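PDB 1H9K: molybdenum-binding-protein from Azotobacter vinelandii, which binds molybdate and, as seen here, the closely similar tungstate, and probably serves in the intracellular storage or homeostasis of molybdenum. Local coordinates for residues A[8-13]-A[108-113]; A[60-65]-A[137-142]. One frame throughout, in Å; residues are numbered along the deposited sequence.

Interaction 1. Residues A[8-13]-A[108-113]; sequences ARNVFK and TEITSM. With WO4 (tungstate(VI)ion), chain C.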
loop_
_atom_site.group_PDB
_atom_site.type_symbol
_atom_site.label_atom_id
_atom_site.label_comp_id
_atom_site.label_asym_id
_atom_site.label_seq_id
_atom_site.Cartn_x
_atom_site.Cartn_y
_atom_site.Cartn_z
ATOM N N ALA A 8 3.241 -12.598 3.433
ATOM C CA ALA A 8 2.590 -11.723 4.414
ATOM C C ALA A 8 2.789 -12.187 5.829
ATOM O O ALA A 8 2.496 -13.318 6.191
ATOM C CB ALA A 8 1.092 -11.629 4.051
ATOM N N ARG A 9 3.135 -11.218 6.720
ATOM C CA ARG A 9 3.321 -11.593 8.100
ATOM C C ARG A 9 1.963 -11.820 8.779
ATOM O O ARG A 9 1.876 -12.476 9.814
ATOM C CB ARG A 9 4.119 -10.557 8.891
ATOM C CG ARG A 9 5.559 -10.360 8.391
ATOM C CD ARG A 9 6.349 -11.652 8.571
ATOM N NE ARG A 9 6.136 -12.610 7.517
ATOM C CZ ARG A 9 6.255 -13.935 7.593
ATOM N NH1 ARG A 9 6.630 -14.533 8.735
ATOM N NH2 ARG A 9 6.018 -14.688 6.553
ATOM N N ASN A 10 0.884 -11.326 8.182
ATOM C CA ASN A 10 -0.388 -11.527 8.861
ATOM C C ASN A 10 -1.358 -12.297 7.973
ATOM O O ASN A 10 -1.670 -11.846 6.866
ATOM C CB ASN A 10 -1.025 -10.133 9.060
ATOM C CG ASN A 10 -0.084 -9.211 9.820
ATOM O OD1 ASN A 10 0.236 -9.538 10.983
ATOM N ND2 ASN A 10 0.432 -8.147 9.298
ATOM N N VAL A 11 -1.665 -13.526 8.376
ATOM C CA VAL A 11 -2.621 -14.342 7.613
ATOM C C VAL A 11 -3.652 -14.921 8.591
ATOM O O VAL A 11 -3.260 -15.656 9.504
ATOM C CB VAL A 11 -1.874 -15.496 6.911
ATOM C CG1 VAL A 11 -2.842 -16.422 6.156
ATOM C CG2 VAL A 11 -0.836 -15.039 5.878
ATOM N N PHE A 12 -4.884 -14.411 8.568
ATOM C CA PHE A 12 -5.831 -14.782 9.617
ATOM C C PHE A 12 -6.997 -15.585 9.064
ATOM O O PHE A 12 -7.485 -15.224 7.985
ATOM C CB PHE A 12 -6.442 -13.510 10.210
ATOM C CG PHE A 12 -5.440 -12.521 10.740
ATOM C CD1 PHE A 12 -5.372 -11.258 10.197
ATOM C CD2 PHE A 12 -4.617 -12.876 11.783
ATOM C CE1 PHE A 12 -4.462 -10.343 10.737
ATOM C CE2 PHE A 12 -3.684 -11.987 12.300
ATOM C CZ PHE A 12 -3.615 -10.720 11.762
ATOM N N LYS A 13 -7.359 -16.679 9.746
ATOM C CA LYS A 13 -8.566 -17.387 9.283
ATOM C C LYS A 13 -9.750 -16.870 10.086
ATOM O O LYS A 13 -9.686 -16.512 11.266
ATOM C CB LYS A 13 -8.398 -18.904 9.357
ATOM C CG LYS A 13 -9.595 -19.776 9.109
ATOM C CD LYS A 13 -10.235 -19.792 7.732
ATOM C CE LYS A 13 -9.760 -20.930 6.857
ATOM N NZ LYS A 13 -10.308 -20.885 5.474
ATOM N N THR A 108 -5.144 -12.985 18.976
ATOM C CA THR A 108 -4.575 -12.834 17.633
ATOM C C THR A 108 -3.314 -11.967 17.658
ATOM O O THR A 108 -3.308 -11.023 18.437
ATOM C CB THR A 108 -5.625 -12.224 16.702
ATOM O OG1 THR A 108 -6.853 -12.973 16.778
ATOM C CG2 THR A 108 -5.115 -12.257 15.269
ATOM N N GLU A 109 -2.282 -12.299 16.899
ATOM C CA GLU A 109 -1.094 -11.439 16.887
ATOM C C GLU A 109 -1.088 -10.705 15.544
ATOM O O GLU A 109 -1.524 -11.346 14.585
ATOM C CB GLU A 109 0.229 -12.195 17.005
ATOM C CG GLU A 109 0.172 -12.985 18.309
ATOM C CD GLU A 109 1.462 -13.669 18.702
ATOM O OE1 GLU A 109 1.451 -14.269 19.807
ATOM O OE2 GLU A 109 2.460 -13.637 17.958
ATOM N N ILE A 110 -0.727 -9.436 15.573
ATOM C CA ILE A 110 -0.632 -8.712 14.307
ATOM C C ILE A 110 0.759 -8.130 14.202
ATOM O O ILE A 110 1.289 -7.666 15.225
ATOM C CB ILE A 110 -1.648 -7.589 14.177
ATOM C CG1 ILE A 110 -1.365 -6.770 12.903
ATOM C CG2 ILE A 110 -1.645 -6.650 15.369
ATOM C CD1 ILE A 110 -2.636 -6.133 12.355
ATOM N N THR A 111 1.341 -8.189 13.011
ATOM C CA THR A 111 2.734 -7.706 12.879
ATOM C C THR A 111 2.807 -6.502 11.962
ATOM O O THR A 111 2.219 -6.546 10.882
ATOM C CB THR A 111 3.607 -8.835 12.334
ATOM O OG1 THR A 111 3.790 -9.819 13.376
ATOM C CG2 THR A 111 5.043 -8.373 12.041
ATOM N N SER A 112 3.528 -5.453 12.374
ATOM C CA SER A 112 3.639 -4.239 11.592
ATOM C C SER A 112 5.112 -3.944 11.295
ATOM O O SER A 112 5.967 -4.323 12.119
ATOM C CB SER A 112 3.079 -3.049 12.417
ATOM O OG SER A 112 3.413 -1.821 11.767
ATOM N N MET A 113 5.459 -3.424 10.131
ATOM C CA MET A 113 6.809 -2.980 9.840
ATOM C C MET A 113 6.761 -1.445 9.883
ATOM O O MET A 113 5.925 -0.862 9.162
ATOM C CB MET A 113 7.302 -3.365 8.459
ATOM C CG MET A 113 8.723 -3.160 7.993
ATOM S SD MET A 113 9.943 -3.990 8.999
ATOM C CE MET A 113 10.079 -5.583 8.175
HETATM W W WO4 C . 5.837 -9.367 4.314
HETATM O O1 WO4 C . 6.569 -7.713 4.011
HETATM O O2 WO4 C . 4.537 -9.030 5.515
HETATM O O3 WO4 C . 5.140 -9.943 2.749
HETATM O O4 WO4 C . 7.145 -10.437 4.939
HETATM O O HOH W 1 -0.109 -12.176 12.330
HETATM O O HOH W 2 1.843 -11.328 13.088
#
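The backbone N-H of Thr111 and water 2 both grip OD1 of Asn10. Thr111 N lies 2.7 Å from Asn10 OD1, in the plane of the amide C=O and on a lone pair, with a nearly straight N-H...O angle of 165°. Water 2 also bonds Thr111 OG1, a hydroxyl that bonds Thr101 too, while water 1 lies within bonding distance of OD1 and of Glu109 O and may bridge them. The other arm of the amide completes a two-bond ring, for Asn10 ND2 gives a proton to Thr111 O at 2.9 Å, straight and within its own amide plane. Asparagine suits the place because its amide carries acceptor and donor side by side, matching the N-H and C=O of one residue, Thr111, on a strand outermost in its sheet within this chain. Strands 10-13 and 109-113 run roughly antiparallel but too far apart to pair directly, so Asn10 joins the second OB-like TOBE domain to a strand of the first; ND2 also reaches Val62 O. Farther along, the edge of the Phe12 ring meets Glu109 O in its plane, CE2 to O 3.2 Å, and Thr108 CG2 approaches CE2 obliquely. Arg9 CB rests on Thr111 CB at 3.9 Å. Bends at chi2 and chi3 turn the arginine chain past the tungstate, its guanidinium going to Glu121 of the second subunit, while Arg9 N donates to tungstate O2 at 2.9 Å.

Interaction 2. Residues A[60-65]-A[137-142]; sequences AVVKAP and SNVILG. With WO4 (tungstate(VI)ion), chain C; PO4 (phosphate ion), chain D; PO4 (phosphate ion), chain E.
Val61 and Ile140 form a hydrogen-bonded antiparallel pair, and Ala60 with Leu141 the adjoining non-hydrogen-bonded one; through them strand 140-143 adds an outer strand to the sheet of the N-terminal TOBE half. Strand 68-70 in turn joins the sheet of the other half, so the two OB-like halves swap strands, and Gly142 continues the first sheet into the second subunit. The backbone bonds are reciprocal: Val61 N to Ile140 O is short at 2.6 Å, and Ile140 N to Val61 O is 3.0 Å. Ile140 O also receives a CA-H...O contact from Ala60.

Apolar contacts lie on both faces. On the face of Ala60 and Leu141, the short Ala60 side chain lets Val139 CG1, 3.7 Å from Ala60 CB, and Leu141 CD2 come close. Leu141 is long enough to reach Val28, Ile30, Ala40 and Val42 on strands 25-32 and 37-43. Val62 and Val139 meet through their CG2 methyls at 3.9 Å; in each, CG2 stands anti to the carbonyl carbon. The beta-branched Val61 and Ile140 lie side by side on the reverse face, towards the second subunit. Asn138 O is buried here with no partner in the model.

Hydrogen bonds to bound anions lie at the two ends. Ser137 N donates to O2 of the chain D phosphate, a probable crystallisation ion. The long Lys63 chain bends at chi3 and chi4 to bring NZ to tungstate O3, 3.1 Å away, while NZ also bonds Met113 O and Val67 O of the second subunit. The N-H of Ala64 aims almost straight at tungstate O2, with N to O2 2.9 Å and an angle of 179°.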
loop_
_atom_site.group_PDB
_atom_site.type_symbol
_atom_site.label_atom_id
_atom_site.label_comp_id
_atom_site.label_asym_id
_atom_site.label_seq_id
_atom_site.Cartn_x
_atom_site.Cartn_y
_atom_site.Cartn_z
ATOM N N ALA A 60 -7.705 -13.754 5.686
ATOM C CA ALA A 60 -7.462 -12.317 5.381
ATOM C C ALA A 60 -5.914 -12.182 5.369
ATOM O O ALA A 60 -5.353 -12.664 6.341
ATOM C CB ALA A 60 -8.095 -11.445 6.432
ATOM N N VAL A 61 -5.379 -11.509 4.367
ATOM C CA VAL A 61 -3.913 -11.414 4.307
ATOM C C VAL A 61 -3.529 -9.937 4.341
ATOM O O VAL A 61 -4.106 -9.155 3.576
ATOM C CB VAL A 61 -3.434 -12.079 2.992
ATOM C CG1 VAL A 61 -1.936 -11.870 2.818
ATOM C CG2 VAL A 61 -3.737 -13.588 3.001
ATOM N N VAL A 62 -2.620 -9.579 5.264
ATOM C CA VAL A 62 -2.182 -8.159 5.329
ATOM C C VAL A 62 -0.664 -8.108 5.394
ATOM O O VAL A 62 -0.072 -8.662 6.315
ATOM C CB VAL A 62 -2.783 -7.470 6.569
ATOM C CG1 VAL A 62 -2.317 -6.003 6.580
ATOM C CG2 VAL A 62 -4.299 -7.502 6.594
ATOM N N LYS A 63 -0.018 -7.403 4.445
ATOM C CA LYS A 63 1.459 -7.334 4.505
ATOM C C LYS A 63 1.860 -6.445 5.667
ATOM O O LYS A 63 1.247 -5.403 5.936
ATOM C CB LYS A 63 1.918 -6.751 3.172
ATOM C CG LYS A 63 3.173 -7.306 2.528
ATOM C CD LYS A 63 3.733 -6.249 1.554
ATOM C CE LYS A 63 5.290 -6.404 1.588
ATOM N NZ LYS A 63 5.627 -7.607 0.771
ATOM N N ALA A 64 2.987 -6.746 6.321
ATOM C CA ALA A 64 3.436 -5.930 7.471
ATOM C C ALA A 64 3.579 -4.445 7.262
ATOM O O ALA A 64 3.144 -3.634 8.102
ATOM C CB ALA A 64 4.729 -6.513 8.019
ATOM N N PRO A 65 4.161 -3.961 6.167
ATOM C CA PRO A 65 4.307 -2.555 5.851
ATOM C C PRO A 65 2.991 -1.840 5.631
ATOM O O PRO A 65 2.986 -0.614 5.567
ATOM C CB PRO A 65 5.136 -2.479 4.575
ATOM C CG PRO A 65 5.428 -3.861 4.160
ATOM C CD PRO A 65 4.813 -4.802 5.135
ATOM N N SER A 137 -9.254 -1.634 2.443
ATOM C CA SER A 137 -8.792 -1.822 1.089
ATOM C C SER A 137 -7.381 -2.403 1.080
ATOM O O SER A 137 -6.902 -2.744 -0.000
ATOM C CB SER A 137 -8.953 -0.521 0.293
ATOM O OG SER A 137 -8.104 0.507 0.771
ATOM N N ASN A 138 -6.656 -2.577 2.210
ATOM C CA ASN A 138 -5.334 -3.181 2.127
ATOM C C ASN A 138 -5.359 -4.621 2.655
ATOM O O ASN A 138 -4.408 -5.147 3.252
ATOM C CB ASN A 138 -4.248 -2.378 2.853
ATOM C CG ASN A 138 -4.034 -1.010 2.226
ATOM O OD1 ASN A 138 -3.798 -0.080 2.989
ATOM N ND2 ASN A 138 -4.095 -0.911 0.911
ATOM N N VAL A 139 -6.585 -5.173 2.739
ATOM C CA VAL A 139 -6.705 -6.565 3.197
ATOM C C VAL A 139 -7.059 -7.401 1.977
ATOM O O VAL A 139 -8.069 -7.097 1.348
ATOM C CB VAL A 139 -7.812 -6.663 4.273
ATOM C CG1 VAL A 139 -7.927 -8.083 4.820
ATOM C CG2 VAL A 139 -7.527 -5.724 5.468
ATOM N N ILE A 140 -6.261 -8.403 1.661
ATOM C CA ILE A 140 -6.554 -9.325 0.584
ATOM C C ILE A 140 -7.287 -10.506 1.199
ATOM O O ILE A 140 -6.911 -10.994 2.272
ATOM C CB ILE A 140 -5.222 -9.755 -0.076
ATOM C CG1 ILE A 140 -4.714 -8.498 -0.843
ATOM C CG2 ILE A 140 -5.345 -10.909 -1.064
ATOM C CD1 ILE A 140 -3.214 -8.677 -1.203
ATOM N N LEU A 141 -8.290 -10.995 0.489
ATOM C CA LEU A 141 -9.029 -12.152 0.979
ATOM C C LEU A 141 -8.730 -13.388 0.154
ATOM O O LEU A 141 -8.384 -13.335 -1.028
ATOM C CB LEU A 141 -10.550 -11.878 0.877
ATOM C CG LEU A 141 -11.108 -10.853 1.847
ATOM C CD1 LEU A 141 -12.611 -10.700 1.607
ATOM C CD2 LEU A 141 -10.756 -11.232 3.270
ATOM N N GLY A 142 -8.819 -14.531 0.857
ATOM C CA GLY A 142 -8.625 -15.790 0.144
ATOM C C GLY A 142 -9.785 -16.743 0.524
ATOM O O GLY A 142 -10.191 -16.713 1.688
HETATM W W WO4 C . 5.837 -9.367 4.314
HETATM O O1 WO4 C . 6.569 -7.713 4.011
HETATM O O2 WO4 C . 4.537 -9.030 5.515
HETATM O O3 WO4 C . 5.140 -9.943 2.749
HETATM O O4 WO4 C . 7.145 -10.437 4.939
HETATM P P PO4 D . -10.892 2.104 4.316
HETATM O O1 PO4 D . -10.354 3.496 4.110
HETATM O O2 PO4 D . -10.568 1.192 3.099
HETATM O O3 PO4 D . -10.438 1.459 5.605
HETATM O O4 PO4 D . -12.452 2.200 4.486
HETATM P P PO4 E . -10.771 3.736 0.347
HETATM O O1 PO4 E . -11.591 4.389 -0.781
HETATM O O2 PO4 E . -10.616 4.666 1.551
HETATM O O3 PO4 E . -11.362 2.415 0.851
HETATM O O4 PO4 E . -9.366 3.426 -0.304
#

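How the interactions relate
Interactions 1 and 2 lie side by side, their centres about 9 Å apart, because strands 10-21 and 57-62 are neighbours in one sheet. Phe12 O to Ala60 N, 2.7 Å, and Asn10 O to Val62 N, 2.9 Å, are probable hydrogen bonds between them, and Ala8 CB packs on Val61 CG1 at 3.3 Å. Both contacts join the two TOBE halves, interaction 1 by a side-chain link through Asn10 and interaction 2 by backbone strand pairing. The segments 8-13 and 60-65 also converge on one tungstate, each supplying a backbone N-H to its O2, with Lys63, Ser7 and, from the second subunit, Thr115 also bonding the anion, placing this oxyanion site at a subunit interface.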